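Side-chain contacts in extracellular invertase (Aspergillus kawachii, PDB 5XH8), which is a secreted family 32 beta-fructofuranosidase with high transfructosylation activity, probably transferring fructosyl groups from sucrose to form fructooligosaccharides such as 1-kestose: residues R27-V32 against E453-L458; N105-L110 against S214-W219. All coordinates share one frame; numbering follows the deposited sequence.

Interaction 1 of 2, residues R27-V32 against E453-L458; sequences RPRAHV and EKFFVL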
ATOM      1  N   ARG A  27      39.439 -13.474   8.180  1.00 24.24           N
ATOM      2  CA  ARG A  27      38.995 -12.214   7.610  1.00 24.78           C
ATOM      3  C   ARG A  27      39.829 -11.792   6.397  1.00 24.91           C
ATOM      4  O   ARG A  27      41.053 -11.700   6.471  1.00 23.63           O
ATOM      5  CB  ARG A  27      39.039 -11.125   8.678  1.00 24.60           C
ATOM      6  CG  ARG A  27      38.314  -9.837   8.312  1.00 25.00           C
ATOM      7  CD  ARG A  27      38.193  -8.904   9.505  1.00 23.57           C
ATOM      8  NE  ARG A  27      37.604  -7.633   9.101  1.00 23.63           N
ATOM      9  CZ  ARG A  27      36.303  -7.387   8.914  1.00 22.85           C
ATOM     10  NH1 ARG A  27      35.370  -8.310   9.133  1.00 23.02           N
ATOM     11  NH2 ARG A  27      35.927  -6.180   8.505  1.00 23.50           N
ATOM     12  N   PRO A  28      39.158 -11.501   5.283  1.00 24.58           N
ATOM     13  CA  PRO A  28      39.906 -11.018   4.135  1.00 25.20           C
ATOM     14  C   PRO A  28      40.382  -9.570   4.327  1.00 24.04           C
ATOM     15  O   PRO A  28      39.834  -8.831   5.164  1.00 25.31           O
ATOM     16  CB  PRO A  28      38.897 -11.164   2.998  1.00 25.04           C
ATOM     17  CG  PRO A  28      37.578 -10.965   3.646  1.00 25.16           C
ATOM     18  CD  PRO A  28      37.713 -11.572   5.007  1.00 26.62           C
ATOM     19  N   ARG A  29      41.391  -9.175   3.556  1.00 24.02           N
ATOM     20  CA  ARG A  29      41.864  -7.772   3.529  1.00 24.39           C
ATOM     21  C   ARG A  29      41.568  -6.986   2.248  1.00 22.98           C
ATOM     22  O   ARG A  29      41.625  -5.749   2.270  1.00 24.23           O
ATOM     23  CB  ARG A  29      43.369  -7.727   3.825  1.00 25.12           C
ATOM     24  CG  ARG A  29      44.266  -8.294   2.741  1.00 26.33           C
ATOM     25  CD  ARG A  29      45.733  -7.927   3.002  1.00 29.07           C
ATOM     26  NE  ARG A  29      46.240  -8.502   4.255  1.00 31.24           N
ATOM     27  CZ  ARG A  29      47.376  -9.198   4.422  1.00 35.34           C
ATOM     28  NH1 ARG A  29      48.254  -9.430   3.430  1.00 35.14           N
ATOM     29  NH2 ARG A  29      47.660  -9.652   5.640  1.00 35.33           N
ATOM     30  N   ALA A  30      41.305  -7.689   1.149  1.00 22.85           N
ATOM     31  CA  ALA A  30      41.122  -7.079  -0.176  1.00 24.07           C
ATOM     32  C   ALA A  30      39.671  -7.186  -0.713  1.00 25.10           C
ATOM     33  O   ALA A  30      39.449  -7.023  -1.918  1.00 25.06           O
ATOM     34  CB  ALA A  30      42.068  -7.726  -1.174  1.00 24.43           C
ATOM     35  N   HIS A  31      38.704  -7.450   0.173  1.00 25.03           N
ATOM     36  CA  HIS A  31      37.296  -7.643  -0.216  1.00 24.21           C
ATOM     37  C   HIS A  31      36.370  -6.629   0.469  1.00 23.73           C
ATOM     38  O   HIS A  31      36.677  -6.097   1.540  1.00 22.86           O
ATOM     39  CB  HIS A  31      36.842  -9.062   0.145  1.00 24.49           C
ATOM     40  CG  HIS A  31      37.253 -10.097  -0.848  1.00 24.91           C
ATOM     41  ND1 HIS A  31      38.543 -10.573  -0.932  1.00 25.82           N
ATOM     42  CD2 HIS A  31      36.550 -10.754  -1.793  1.00 24.39           C
ATOM     43  CE1 HIS A  31      38.613 -11.470  -1.894  1.00 24.85           C
ATOM     44  NE2 HIS A  31      37.415 -11.605  -2.425  1.00 26.38           N
ATOM     45  N   VAL A  32      35.215  -6.397  -0.151  1.00 22.23           N
ATOM     46  CA  VAL A  32      34.177  -5.532   0.434  1.00 22.83           C
ATOM     47  C   VAL A  32      33.339  -6.306   1.456  1.00 21.47           C
ATOM     48  O   VAL A  32      32.655  -7.268   1.119  1.00 21.51           O
ATOM     49  CB  VAL A  32      33.248  -4.905  -0.661  1.00 22.35           C
ATOM     50  CG1 VAL A  32      32.045  -4.182  -0.036  1.00 22.59           C
ATOM     51  CG2 VAL A  32      34.045  -3.964  -1.512  1.00 22.62           C
ATOM     52  N   GLU A 453      52.229 -16.447   3.623  1.00 35.99           N
ATOM     53  CA  GLU A 453      50.936 -16.095   4.230  1.00 35.24           C
ATOM     54  C   GLU A 453      49.771 -16.451   3.326  1.00 32.50           C
ATOM     55  O   GLU A 453      49.958 -16.759   2.147  1.00 31.82           O
ATOM     56  CB  GLU A 453      50.892 -14.624   4.672  1.00 37.82           C
ATOM     57  CG  GLU A 453      50.983 -13.620   3.537  1.00 40.60           C
ATOM     58  CD  GLU A 453      50.784 -12.178   3.987  1.00 44.49           C
ATOM     59  OE1 GLU A 453      50.413 -11.910   5.160  1.00 46.40           O
ATOM     60  OE2 GLU A 453      50.993 -11.293   3.141  1.00 46.70           O
ATOM     61  N   LYS A 454      48.562 -16.401   3.896  1.00 29.29           N
ATOM     62  CA  LYS A 454      47.370 -16.871   3.214  1.00 29.25           C
ATOM     63  C   LYS A 454      46.666 -15.738   2.395  1.00 29.74           C
ATOM     64  O   LYS A 454      45.436 -15.636   2.373  1.00 27.42           O
ATOM     65  CB  LYS A 454      46.427 -17.484   4.249  1.00 31.11           C
ATOM     66  CG  LYS A 454      47.041 -18.619   5.062  1.00 31.12           C
ATOM     67  CD  LYS A 454      46.035 -19.227   6.032  1.00 30.61           C
ATOM     68  CE  LYS A 454      46.718 -20.284   6.907  1.00 31.58           C
ATOM     69  NZ  LYS A 454      45.787 -20.860   7.910  1.00 32.40           N
ATOM     70  N   PHE A 455      47.468 -14.921   1.721  1.00 27.41           N
ATOM     71  CA  PHE A 455      47.013 -13.775   0.950  1.00 28.43           C
ATOM     72  C   PHE A 455      47.870 -13.781  -0.311  1.00 26.85           C
ATOM     73  O   PHE A 455      49.021 -13.372  -0.275  1.00 27.20           O
ATOM     74  CB  PHE A 455      47.194 -12.472   1.743  1.00 27.39           C
ATOM     75  CG  PHE A 455      46.455 -12.442   3.061  1.00 28.68           C
ATOM     76  CD1 PHE A 455      47.059 -12.905   4.238  1.00 28.83           C
ATOM     77  CD2 PHE A 455      45.168 -11.921   3.142  1.00 26.89           C
ATOM     78  CE1 PHE A 455      46.382 -12.867   5.458  1.00 27.27           C
ATOM     79  CE2 PHE A 455      44.498 -11.861   4.352  1.00 27.60           C
ATOM     80  CZ  PHE A 455      45.105 -12.342   5.519  1.00 27.27           C
ATOM     81  N   PHE A 456      47.353 -14.348  -1.393  1.00 27.78           N
ATOM     82  CA  PHE A 456      48.123 -14.441  -2.622  1.00 29.34           C
ATOM     83  C   PHE A 456      47.259 -14.618  -3.845  1.00 28.85           C
ATOM     84  O   PHE A 456      46.115 -15.052  -3.741  1.00 26.19           O
ATOM     85  CB  PHE A 456      49.131 -15.632  -2.571  1.00 29.84           C
ATOM     86  CG  PHE A 456      48.489 -16.991  -2.403  1.00 28.37           C
ATOM     87  CD1 PHE A 456      48.136 -17.755  -3.504  1.00 29.27           C
ATOM     88  CD2 PHE A 456      48.263 -17.514  -1.136  1.00 29.38           C
ATOM     89  CE1 PHE A 456      47.545 -18.994  -3.348  1.00 28.79           C
ATOM     90  CE2 PHE A 456      47.665 -18.749  -0.969  1.00 29.11           C
ATOM     91  CZ  PHE A 456      47.306 -19.498  -2.074  1.00 28.92           C
ATOM     92  N   VAL A 457      47.852 -14.316  -5.002  1.00 28.79           N
ATOM     93  CA  VAL A 457      47.305 -14.689  -6.307  1.00 30.12           C
ATOM     94  C   VAL A 457      48.239 -15.713  -6.929  1.00 32.65           C
ATOM     95  O   VAL A 457      49.453 -15.515  -6.899  1.00 34.65           O
ATOM     96  CB  VAL A 457      47.234 -13.496  -7.294  1.00 29.88           C
ATOM     97  CG1 VAL A 457      46.612 -13.945  -8.621  1.00 29.44           C
ATOM     98  CG2 VAL A 457      46.474 -12.323  -6.681  1.00 29.73           C
ATOM     99  N   LEU A 458      47.672 -16.779  -7.486  1.00 33.13           N
ATOM    100  CA  LEU A 458      48.415 -17.797  -8.227  1.00 35.66           C
ATOM    101  C   LEU A 458      47.849 -17.848  -9.635  1.00 35.18           C
ATOM    102  O   LEU A 458      46.646 -18.071  -9.786  1.00 34.86           O
ATOM    103  CB  LEU A 458      48.246 -19.183  -7.581  1.00 36.52           C
ATOM    104  CG  LEU A 458      49.018 -20.338  -8.263  1.00 40.67           C
ATOM    105  CD1 LEU A 458      49.270 -21.464  -7.274  1.00 43.83           C
ATOM    106  CD2 LEU A 458      48.324 -20.902  -9.497  1.00 42.13           C
TER
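R29 starts toward F455 with CG between its backbone N and carbonyl carbon (chi1 69°), and a bend about the CG-CD bond (chi3 63°) then lays the guanidinium flat on the phenyl ring. The contact joins the two domains of the GH32 fold: residues 27-32 form a loop ahead of propeller strand 37-47, whereas F455 opens strand 455-463 of the C-terminal beta-sandwich. It is a clear example of a cation-pi stack combined with a salt bridge. The two planes are only 7° apart, and R29 CZ sits 3.6 Å from the centroid of the F455 ring, almost on its normal. R29 NH1 lies toward CG of the F455 ring and R29 NH2 is 3.5 Å from F455 CE1, while the aliphatic CG of R29 passes 3.8 Å from F455 CD2. At the guanidinium edge E453, extended beyond its own CG, sets OE2 in plane for a weak salt bridge, 3.3 Å from R29 NH1, though its carboxylate is turned steeply to the guanidinium. That nitrogen also donates to the carbonyl of G595, which hydrogen-bonds the F455 backbone as well, giving both residues a common partner. The carboxylate of D547 accepts the backbone N-H groups of R29 and A30, tying the loop to strand 534-547. The F455 ring edge is met by a backbone oxygen, R27 O, 4.0 Å from F455 CE2.

Interaction 2 of 2, residues N105-L110 against S214-W219; sequences NGINGL and SDFQYW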
ATOM      1  N   ASN A 105      20.882  10.467 -10.848  1.00 27.44           N
ATOM      2  CA  ASN A 105      20.451  11.827 -11.054  1.00 29.58           C
ATOM      3  C   ASN A 105      18.928  11.822 -11.076  1.00 29.50           C
ATOM      4  O   ASN A 105      18.318  11.782 -12.140  1.00 27.58           O
ATOM      5  CB  ASN A 105      21.035  12.336 -12.380  1.00 33.25           C
ATOM      6  CG  ASN A 105      21.271  13.831 -12.361  1.00 40.15           C
ATOM      7  OD1 ASN A 105      20.476  14.580 -11.804  1.00 38.46           O
ATOM      8  ND2 ASN A 105      22.406  14.271 -12.925  1.00 47.39           N
ATOM      9  N   GLY A 106      18.322  11.821  -9.888  1.00 27.24           N
ATOM     10  CA  GLY A 106      16.895  11.599  -9.763  1.00 27.83           C
ATOM     11  C   GLY A 106      16.158  12.835  -9.315  1.00 27.96           C
ATOM     12  O   GLY A 106      16.368  13.931  -9.861  1.00 29.38           O
ATOM     13  N   ILE A 107      15.320  12.667  -8.294  1.00 26.88           N
ATOM     14  CA  ILE A 107      14.509  13.743  -7.761  1.00 27.27           C
ATOM     15  C   ILE A 107      15.452  14.829  -7.230  1.00 27.75           C
ATOM     16  O   ILE A 107      16.409  14.543  -6.495  1.00 24.63           O
ATOM     17  CB  ILE A 107      13.544  13.239  -6.650  1.00 28.04           C
ATOM     18  CG1 ILE A 107      12.560  12.211  -7.224  1.00 28.06           C
ATOM     19  CG2 ILE A 107      12.816  14.411  -6.017  1.00 28.25           C
ATOM     20  CD1 ILE A 107      11.696  11.484  -6.195  1.00 28.09           C
ATOM     21  N   ASN A 108      15.203  16.076  -7.635  1.00 26.39           N
ATOM     22  CA  ASN A 108      16.074  17.208  -7.308  1.00 25.94           C
ATOM     23  C   ASN A 108      17.542  17.016  -7.669  1.00 25.23           C
ATOM     24  O   ASN A 108      18.400  17.581  -7.038  1.00 26.42           O
ATOM     25  CB  ASN A 108      15.939  17.597  -5.849  1.00 27.95           C
ATOM     26  CG  ASN A 108      14.605  18.248  -5.545  1.00 30.22           C
ATOM     27  OD1 ASN A 108      13.717  18.291  -6.407  1.00 33.48           O
ATOM     28  ND2 ASN A 108      14.446  18.741  -4.314  1.00 28.60           N
ATOM     29  N   GLY A 109      17.824  16.222  -8.690  1.00 24.81           N
ATOM     30  CA  GLY A 109      19.202  15.912  -9.043  1.00 27.45           C
ATOM     31  C   GLY A 109      19.966  15.086  -8.002  1.00 29.78           C
ATOM     32  O   GLY A 109      21.215  15.057  -8.017  1.00 28.73           O
ATOM     33  N   LEU A 110      19.223  14.409  -7.123  1.00 27.21           N
ATOM     34  CA  LEU A 110      19.797  13.628  -6.035  1.00 27.70           C
ATOM     35  C   LEU A 110      19.716  12.133  -6.320  1.00 25.17           C
ATOM     36  O   LEU A 110      18.823  11.693  -7.053  1.00 23.35           O
ATOM     37  CB  LEU A 110      19.060  13.925  -4.742  1.00 28.93           C
ATOM     38  CG  LEU A 110      19.131  15.390  -4.296  1.00 30.31           C
ATOM     39  CD1 LEU A 110      18.169  15.593  -3.155  1.00 33.05           C
ATOM     40  CD2 LEU A 110      20.531  15.775  -3.888  1.00 30.78           C
ATOM     41  N   SER A 214       8.102  12.114 -15.140  1.00 52.55           N
ATOM     42  CA  SER A 214       9.421  12.505 -14.803  1.00 53.82           C
ATOM     43  C   SER A 214       9.662  12.417 -13.280  1.00 56.90           C
ATOM     44  O   SER A 214      10.809  12.196 -12.898  1.00 58.75           O
ATOM     45  CB  SER A 214       9.745  13.882 -15.374  1.00 58.16           C
ATOM     46  OG  SER A 214       8.754  14.832 -15.052  1.00 64.43           O
ATOM     47  N   ASP A 215       8.633  12.519 -12.413  1.00 53.19           N
ATOM     48  CA  ASP A 215       8.898  12.538 -10.945  1.00 49.98           C
ATOM     49  C   ASP A 215       9.125  11.159 -10.301  1.00 46.41           C
ATOM     50  O   ASP A 215       9.345  11.108  -9.073  1.00 51.05           O
ATOM     51  CB  ASP A 215       7.826  13.272 -10.142  1.00 57.37           C
ATOM     52  CG  ASP A 215       7.269  14.473 -10.854  1.00 68.32           C
ATOM     53  OD1 ASP A 215       6.417  14.259 -11.743  1.00 73.83           O
ATOM     54  OD2 ASP A 215       7.654  15.619 -10.504  1.00 74.63           O
ATOM     55  N   PHE A 216       9.057  10.070 -11.096  1.00 34.34           N
ATOM     56  CA  PHE A 216       9.266   8.700 -10.615  1.00 30.98           C
ATOM     57  C   PHE A 216       8.148   8.191  -9.715  1.00 31.15           C
ATOM     58  O   PHE A 216       8.312   7.223  -8.952  1.00 27.34           O
ATOM     59  CB  PHE A 216      10.630   8.591  -9.935  1.00 29.39           C
ATOM     60  CG  PHE A 216      11.757   9.103 -10.784  1.00 28.53           C
ATOM     61  CD1 PHE A 216      12.124   8.430 -11.925  1.00 27.80           C
ATOM     62  CD2 PHE A 216      12.427  10.282 -10.458  1.00 30.85           C
ATOM     63  CE1 PHE A 216      13.160   8.897 -12.723  1.00 28.94           C
ATOM     64  CE2 PHE A 216      13.467  10.757 -11.253  1.00 29.71           C
ATOM     65  CZ  PHE A 216      13.827  10.061 -12.390  1.00 28.85           C
ATOM     66  N   GLN A 217       6.993   8.839  -9.825  1.00 29.09           N
ATOM     67  CA  GLN A 217       5.839   8.569  -8.964  1.00 28.80           C
ATOM     68  C   GLN A 217       5.095   7.330  -9.436  1.00 27.64           C
ATOM     69  O   GLN A 217       4.692   6.482  -8.629  1.00 26.21           O
ATOM     70  CB  GLN A 217       4.931   9.797  -8.973  1.00 30.52           C
ATOM     71  CG  GLN A 217       3.818   9.810  -7.955  1.00 33.88           C
ATOM     72  CD  GLN A 217       4.323   9.755  -6.527  1.00 33.17           C
ATOM     73  OE1 GLN A 217       5.268  10.447  -6.158  1.00 35.17           O
ATOM     74  NE2 GLN A 217       3.715   8.918  -5.735  1.00 29.31           N
ATOM     75  N   TYR A 218       4.931   7.224 -10.757  1.00 25.15           N
ATOM     76  CA  TYR A 218       4.123   6.203 -11.363  1.00 25.21           C
ATOM     77  C   TYR A 218       4.949   5.393 -12.338  1.00 25.93           C
ATOM     78  O   TYR A 218       5.807   5.934 -13.074  1.00 27.43           O
ATOM     79  CB  TYR A 218       2.896   6.826 -12.045  1.00 26.51           C
ATOM     80  CG  TYR A 218       1.973   7.515 -11.078  1.00 25.97           C
ATOM     81  CD1 TYR A 218       1.191   6.764 -10.195  1.00 26.23           C
ATOM     82  CD2 TYR A 218       1.880   8.926 -11.022  1.00 26.19           C
ATOM     83  CE1 TYR A 218       0.350   7.387  -9.269  1.00 26.93           C
ATOM     84  CE2 TYR A 218       1.022   9.555 -10.107  1.00 27.65           C
ATOM     85  CZ  TYR A 218       0.260   8.765  -9.228  1.00 27.31           C
ATOM     86  OH  TYR A 218      -0.595   9.319  -8.296  1.00 29.64           O
ATOM     87  N   TRP A 219       4.687   4.090 -12.322  1.00 25.65           N
ATOM     88  CA  TRP A 219       5.453   3.118 -13.083  1.00 25.78           C
ATOM     89  C   TRP A 219       4.499   2.266 -13.900  1.00 26.95           C
ATOM     90  O   TRP A 219       3.694   1.491 -13.362  1.00 25.68           O
ATOM     91  CB  TRP A 219       6.338   2.277 -12.135  1.00 25.68           C
ATOM     92  CG  TRP A 219       7.382   3.144 -11.527  1.00 23.76           C
ATOM     93  CD1 TRP A 219       7.240   3.938 -10.433  1.00 24.18           C
ATOM     94  CD2 TRP A 219       8.709   3.367 -12.022  1.00 23.26           C
ATOM     95  NE1 TRP A 219       8.397   4.641 -10.203  1.00 25.31           N
ATOM     96  CE2 TRP A 219       9.315   4.304 -11.167  1.00 23.48           C
ATOM     97  CE3 TRP A 219       9.432   2.881 -13.123  1.00 23.75           C
ATOM     98  CZ2 TRP A 219      10.612   4.757 -11.365  1.00 24.57           C
ATOM     99  CZ3 TRP A 219      10.726   3.327 -13.317  1.00 24.68           C
ATOM    100  CH2 TRP A 219      11.306   4.251 -12.449  1.00 24.72           C
TER
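G106 meets the F216 ring in a contact between two connecting loops of the beta-propeller: residues 105-110 turn the chain between strands 96-103 and 112-118 of one four-stranded sheet, and residues 214-219 lie between strands 203-211 and 219-227 of another. The glycine's CA approaches F216 CE2 obliquely at 3.8 Å. Its backbone is held by the turn itself, with G106 N bonded to L110 O and G106 O accepting from G109 N. I107 follows, its CG1 beside the backbone N (chi1 -62°) and its chain extended to CD1; I107 CG1 comes to the edge of the phenyl ring, 3.8 Å from F216 CD2, while I107 CD1 runs on to lie 3.7 Å from D215 O. I107 and F216 thus run alongside one another in opposing senses, an apolar fit with no hydrogen bond across it. L138 and L151 also touch I107. The turn closes at L110, whose N bonds I107 O. On the partner loop, S214 O stands 3.4 Å above one face of the F216 ring, toward its rim. Farther along, R131 of the second subunit donates to Q217 O. F216 O accepts from W219 NE1 at 2.9 Å, the donor lying well above the carbonyl plane.

Interactions 1 and 2 lie far apart, with centres about 40 Å from each other and nearest atoms about 21 Å, and they share no sheet. Along the chain the order is 27-32, 105-110, 214-219, 453-458, so both halves of interaction 2 fall between those of interaction 1. The outer pair spans 420 intervening residues and joins the propeller side of the molecule to the C-terminal sandwich; the inner pair links loops of two four-stranded sheets within the propeller. One contact thus concerns how the domains meet and the other how loops of two propeller sheets meet. The 214-219 loop also touches the second subunit; no other chain touches the segments of interaction 1.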